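Local coordinates for protein pertussis toxin-like subunit ArtA (Escherichia coli, PDB 4Z9D) that probably transfers ADP-ribose from bound NAD to trimeric G proteins, as the enzymatic A subunit of a pertussis-like AB5 toxin, at residues N85-Y97 and R110-V122. The protein carries 2 engineered substitutions. Residues are numbered along the deposited sequence; the frame is centred on the assembly and turned at random.
Sequences NNIFYPIQPSVNY and RIMMREDNDIVAV. Engineered in segment 110-122: Asp116 (natural residue Gln), Asp118 (natural residue Glu).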
loop_
_atom_site.group_PDB
_atom_site.type_symbol
_atom_site.label_atom_id
_atom_site.label_comp_id
_atom_site.label_asym_id
_atom_site.label_seq_id
_atom_site.Cartn_x
_atom_site.Cartn_y
_atom_site.Cartn_z
ATOM N N ASN A 85 -1.565 -1.299 -12.196
ATOM C CA ASN A 85 -2.270 -0.949 -13.431
ATOM C C ASN A 85 -3.182 0.247 -13.164
ATOM O O ASN A 85 -2.913 1.015 -12.243
ATOM C CB ASN A 85 -3.032 -2.153 -14.003
ATOM C CG ASN A 85 -4.023 -2.750 -13.036
ATOM O OD1 ASN A 85 -4.423 -2.123 -12.052
ATOM N ND2 ASN A 85 -4.450 -3.982 -13.326
ATOM N N ASN A 86 -4.224 0.441 -13.974
ATOM C CA ASN A 86 -5.013 1.674 -13.884
ATOM C C ASN A 86 -5.879 1.759 -12.615
ATOM O O ASN A 86 -6.553 2.756 -12.378
ATOM C CB ASN A 86 -5.901 1.842 -15.118
ATOM C CG ASN A 86 -5.118 2.229 -16.370
ATOM O OD1 ASN A 86 -5.688 2.279 -17.460
ATOM N ND2 ASN A 86 -3.822 2.522 -16.220
ATOM N N ILE A 87 -5.852 0.698 -11.821
ATOM C CA ILE A 87 -6.502 0.642 -10.516
ATOM C C ILE A 87 -5.688 1.425 -9.475
ATOM O O ILE A 87 -6.209 1.846 -8.438
ATOM C CB ILE A 87 -6.628 -0.852 -10.058
ATOM C CG1 ILE A 87 -7.417 -1.677 -11.081
ATOM C CG2 ILE A 87 -7.221 -0.991 -8.648
ATOM C CD1 ILE A 87 -7.444 -3.170 -10.769
ATOM N N PHE A 88 -4.420 1.661 -9.804
ATOM C CA PHE A 88 -3.444 2.275 -8.907
ATOM C C PHE A 88 -3.244 3.737 -9.262
ATOM O O PHE A 88 -3.153 4.090 -10.437
ATOM C CB PHE A 88 -2.099 1.539 -8.979
ATOM C CG PHE A 88 -2.149 0.106 -8.500
ATOM C CD1 PHE A 88 -2.839 -0.861 -9.225
ATOM C CD2 PHE A 88 -1.482 -0.275 -7.340
ATOM C CE1 PHE A 88 -2.870 -2.182 -8.814
ATOM C CE2 PHE A 88 -1.507 -1.598 -6.911
ATOM C CZ PHE A 88 -2.203 -2.556 -7.652
ATOM N N TYR A 89 -3.168 4.582 -8.244
ATOM C CA TYR A 89 -2.963 6.029 -8.418
ATOM C C TYR A 89 -1.831 6.523 -7.535
ATOM O O TYR A 89 -1.852 6.276 -6.338
ATOM C CB TYR A 89 -4.226 6.819 -8.049
ATOM C CG TYR A 89 -5.431 6.591 -8.927
ATOM C CD1 TYR A 89 -6.234 5.465 -8.771
ATOM C CD2 TYR A 89 -5.807 7.542 -9.869
ATOM C CE1 TYR A 89 -7.355 5.272 -9.573
ATOM C CE2 TYR A 89 -6.931 7.358 -10.668
ATOM C CZ TYR A 89 -7.692 6.230 -10.512
ATOM O OH TYR A 89 -8.803 6.057 -11.304
ATOM N N PRO A 90 -0.835 7.201 -8.113
ATOM C CA PRO A 90 0.086 7.961 -7.262
ATOM C C PRO A 90 -0.704 9.057 -6.547
ATOM O O PRO A 90 -1.638 9.598 -7.142
ATOM C CB PRO A 90 1.094 8.557 -8.255
ATOM C CG PRO A 90 0.908 7.774 -9.524
ATOM C CD PRO A 90 -0.542 7.380 -9.540
ATOM N N ILE A 91 -0.355 9.403 -5.312
ATOM C CA ILE A 91 -1.235 10.299 -4.565
ATOM C C ILE A 91 -1.085 11.781 -4.929
ATOM O O ILE A 91 -1.990 12.571 -4.695
ATOM C CB ILE A 91 -1.036 10.149 -3.035
ATOM C CG1 ILE A 91 0.381 10.514 -2.610
ATOM C CG2 ILE A 91 -1.384 8.732 -2.580
ATOM C CD1 ILE A 91 0.570 10.456 -1.113
ATOM N N GLN A 92 0.034 12.159 -5.532
ATOM C CA GLN A 92 0.341 13.576 -5.714
ATOM C C GLN A 92 -0.693 14.388 -6.533
ATOM O O GLN A 92 -1.047 15.493 -6.128
ATOM C CB GLN A 92 1.733 13.710 -6.344
ATOM C CG GLN A 92 2.233 15.125 -6.491
ATOM C CD GLN A 92 3.655 15.164 -7.042
ATOM O OE1 GLN A 92 4.624 15.074 -6.289
ATOM N NE2 GLN A 92 3.781 15.297 -8.362
ATOM N N PRO A 93 -1.172 13.867 -7.686
ATOM C CA PRO A 93 -2.177 14.647 -8.420
ATOM C C PRO A 93 -3.439 14.887 -7.602
ATOM O O PRO A 93 -4.096 15.933 -7.736
ATOM C CB PRO A 93 -2.485 13.771 -9.641
ATOM C CG PRO A 93 -1.227 12.976 -9.834
ATOM C CD PRO A 93 -0.763 12.671 -8.445
ATOM N N SER A 94 -3.788 13.919 -6.765
ATOM C CA SER A 94 -4.986 14.068 -5.944
ATOM C C SER A 94 -4.736 15.046 -4.807
ATOM O O SER A 94 -5.606 15.855 -4.477
ATOM C CB SER A 94 -5.451 12.722 -5.402
ATOM O OG SER A 94 -5.937 11.910 -6.459
ATOM N N VAL A 95 -3.545 14.990 -4.223
ATOM C CA VAL A 95 -3.188 15.932 -3.163
ATOM C C VAL A 95 -3.194 17.361 -3.726
ATOM O O VAL A 95 -3.668 18.292 -3.074
ATOM C CB VAL A 95 -1.815 15.583 -2.541
ATOM C CG1 VAL A 95 -1.263 16.754 -1.738
ATOM C CG2 VAL A 95 -1.933 14.324 -1.663
ATOM N N ASN A 96 -2.686 17.524 -4.945
ATOM C CA ASN A 96 -2.727 18.827 -5.613
ATOM C C ASN A 96 -4.160 19.291 -5.880
ATOM O O ASN A 96 -4.477 20.470 -5.739
ATOM C CB ASN A 96 -1.941 18.797 -6.922
ATOM C CG ASN A 96 -0.441 18.688 -6.701
ATOM O OD1 ASN A 96 0.048 18.816 -5.575
ATOM N ND2 ASN A 96 0.303 18.466 -7.786
ATOM N N TYR A 97 -5.009 18.375 -6.328
ATOM C CA TYR A 97 -6.412 18.693 -6.546
ATOM C C TYR A 97 -7.138 19.092 -5.258
ATOM O O TYR A 97 -7.841 20.094 -5.225
ATOM C CB TYR A 97 -7.110 17.512 -7.209
ATOM C CG TYR A 97 -8.608 17.674 -7.335
ATOM C CD1 TYR A 97 -9.150 18.462 -8.336
ATOM C CD2 TYR A 97 -9.478 16.992 -6.487
ATOM C CE1 TYR A 97 -10.534 18.604 -8.475
ATOM C CE2 TYR A 97 -10.861 17.112 -6.622
ATOM C CZ TYR A 97 -11.379 17.928 -7.618
ATOM O OH TYR A 97 -12.740 18.068 -7.770
ATOM N N ARG A 110 3.040 17.060 4.679
ATOM C CA ARG A 110 3.795 17.221 3.442
ATOM C C ARG A 110 5.194 16.647 3.583
ATOM O O ARG A 110 5.745 16.112 2.621
ATOM C CB ARG A 110 3.836 18.690 3.015
ATOM C CG ARG A 110 2.438 19.264 2.770
ATOM C CD ARG A 110 2.425 20.394 1.760
ATOM N NE ARG A 110 1.060 20.851 1.491
ATOM C CZ ARG A 110 0.391 20.579 0.376
ATOM N NH1 ARG A 110 -0.847 21.038 0.212
ATOM N NH2 ARG A 110 0.957 19.850 -0.576
ATOM N N ILE A 111 5.768 16.751 4.778
ATOM C CA ILE A 111 7.053 16.105 5.039
ATOM C C ILE A 111 6.941 14.579 4.903
ATOM O O ILE A 111 7.822 13.931 4.346
ATOM C CB ILE A 111 7.593 16.489 6.432
ATOM C CG1 ILE A 111 8.299 17.844 6.340
ATOM C CG2 ILE A 111 8.581 15.455 6.956
ATOM C CD1 ILE A 111 8.699 18.403 7.664
ATOM N N MET A 112 5.846 14.014 5.389
ATOM C CA MET A 112 5.627 12.574 5.309
ATOM C C MET A 112 5.444 12.086 3.859
ATOM O O MET A 112 5.724 10.919 3.558
ATOM C CB MET A 112 4.408 12.188 6.160
ATOM C CG MET A 112 4.646 12.284 7.677
ATOM S SD MET A 112 5.857 11.066 8.257
ATOM C CE MET A 112 4.923 9.544 8.051
ATOM N N MET A 113 4.989 12.976 2.971
ATOM C CA MET A 113 4.713 12.622 1.563
ATOM C C MET A 113 5.846 13.031 0.629
ATOM O O MET A 113 5.760 12.869 -0.587
ATOM C CB MET A 113 3.427 13.296 1.068
ATOM C CG MET A 113 2.177 12.998 1.859
ATOM S SD MET A 113 0.699 13.663 1.031
ATOM C CE MET A 113 1.043 15.420 0.984
ATOM N N ARG A 114 6.907 13.547 1.231
ATOM C CA ARG A 114 7.986 14.207 0.502
ATOM C C ARG A 114 8.669 13.364 -0.570
ATOM O O ARG A 114 9.062 13.891 -1.617
ATOM C CB ARG A 114 9.042 14.686 1.494
ATOM C CG ARG A 114 9.522 16.101 1.267
ATOM C CD ARG A 114 10.667 16.389 2.228
ATOM N NE ARG A 114 11.678 15.347 2.114
ATOM C CZ ARG A 114 12.850 15.506 1.512
ATOM N NH1 ARG A 114 13.181 16.683 0.996
ATOM N NH2 ARG A 114 13.694 14.492 1.446
ATOM N N GLU A 115 8.810 12.066 -0.326
ATOM C CA GLU A 115 9.591 11.234 -1.235
ATOM C C GLU A 115 8.737 10.672 -2.369
ATOM O O GLU A 115 9.254 10.027 -3.275
ATOM C CB GLU A 115 10.265 10.112 -0.448
ATOM C CG GLU A 115 11.634 10.496 0.085
ATOM C CD GLU A 115 12.142 9.505 1.106
ATOM O OE1 GLU A 115 11.544 9.446 2.206
ATOM O OE2 GLU A 115 13.129 8.789 0.819
ATOM N N ASP A 116 7.435 10.942 -2.312
ATOM C CA ASP A 116 6.505 10.599 -3.392
ATOM C C ASP A 116 6.465 9.131 -3.815
ATOM O O ASP A 116 6.273 8.832 -4.996
ATOM C CB ASP A 116 6.832 11.437 -4.632
ATOM C CG ASP A 116 6.646 12.916 -4.399
ATOM O OD1 ASP A 116 5.846 13.292 -3.508
ATOM O OD2 ASP A 116 7.319 13.703 -5.100
ATOM N N ASN A 117 6.585 8.215 -2.865
ATOM C CA ASN A 117 6.509 6.790 -3.192
ATOM C C ASN A 117 5.147 6.165 -2.929
ATOM O O ASN A 117 4.937 4.989 -3.218
ATOM C CB ASN A 117 7.574 6.036 -2.415
ATOM C CG ASN A 117 8.965 6.501 -2.763
ATOM O OD1 ASN A 117 9.277 6.712 -3.936
ATOM N ND2 ASN A 117 9.793 6.715 -1.749
ATOM N N ASP A 118 4.219 6.943 -2.387
ATOM C CA ASP A 118 2.901 6.397 -2.076
ATOM C C ASP A 118 2.023 6.240 -3.301
ATOM O O ASP A 118 1.896 7.159 -4.114
ATOM C CB ASP A 118 2.170 7.265 -1.054
ATOM C CG ASP A 118 2.858 7.282 0.291
ATOM O OD1 ASP A 118 2.706 6.278 1.022
ATOM O OD2 ASP A 118 3.531 8.287 0.622
ATOM N N ILE A 119 1.414 5.062 -3.404
ATOM C CA ILE A 119 0.472 4.751 -4.471
ATOM C C ILE A 119 -0.701 4.018 -3.828
ATOM O O ILE A 119 -0.497 3.127 -3.004
ATOM C CB ILE A 119 1.116 3.908 -5.582
ATOM C CG1 ILE A 119 2.106 4.772 -6.378
ATOM C CG2 ILE A 119 0.058 3.354 -6.515
ATOM C CD1 ILE A 119 2.825 4.028 -7.441
ATOM N N VAL A 120 -1.929 4.409 -4.146
ATOM C CA VAL A 120 -3.067 3.671 -3.610
ATOM C C VAL A 120 -3.802 2.943 -4.721
ATOM O O VAL A 120 -3.910 3.457 -5.829
ATOM C CB VAL A 120 -4.069 4.583 -2.863
ATOM C CG1 VAL A 120 -3.395 5.226 -1.645
ATOM C CG2 VAL A 120 -4.605 5.662 -3.778
ATOM N N ALA A 121 -4.315 1.755 -4.409
ATOM C CA ALA A 121 -5.207 1.048 -5.322
ATOM C C ALA A 121 -6.608 1.250 -4.822
ATOM O O ALA A 121 -6.852 1.275 -3.613
ATOM C CB ALA A 121 -4.873 -0.419 -5.388
ATOM N N VAL A 122 -7.547 1.375 -5.741
ATOM C CA VAL A 122 -8.923 1.568 -5.316
ATOM C C VAL A 122 -9.692 0.240 -5.297
ATOM O O VAL A 122 -9.707 -0.510 -6.276
ATOM C CB VAL A 122 -9.639 2.616 -6.205
ATOM C CG1 VAL A 122 -8.982 3.982 -6.033
ATOM C CG2 VAL A 122 -9.643 2.199 -7.680
HETATM O O HOH W 1 -0.348 19.949 -3.192
#
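Ala121 sets its methyl squarely over the Phe88 ring: CB stands 3.9 Å from the ring centroid and 12° off the normal, a CH-pi contact on one face. Ile119 approaches the same ring from its edge, its CG2 lying 4.0 Å from Phe88 CD2, the two side chains crossing at about a right angle. Tyr89 and Val120 point to the other face of the sheet, where Val122 CG1 meets the tyrosine ring obliquely at CE1. The backbone fixes this alternation. Tyr89 and Val120 form an antiparallel hydrogen-bonded pair, Tyr89 N to Val120 O measuring 2.8 Å with 162° at the hydrogen, and Val120 N returns a bond to Tyr89 O; Val122 N adds another to Ile87 O. Strand 88-90 is the outermost strand of a three-stranded antiparallel sheet whose central strand, 118-122, pairs on its far side with strand 50-54, within the ADP-ribosyltransferase fold of the pertussis toxin S1 family. Beyond Pro90 the pairing fades to a weak bond from Ile91 N to Asp118 O (3.4 Å), and side chains take over. Ile91 has CG1 between its backbone N and carbonyl carbon (chi1 62°), which brings CD1 to 3.6 Å from CB of Asp118, an engineered residue whose side chain also touches NAD. The same CD1 lies 3.9 Å from Met113 SD. Val95 and Met113 meet tip to tip, CG1 of the valine against CE of the methionine at 3.8 Å. Farther out, a water donates to Asn96 OD1 and accepts from Arg110 NH2, while Arg110 NH1 bonds Thr99 OG1 of helix 92-100 directly.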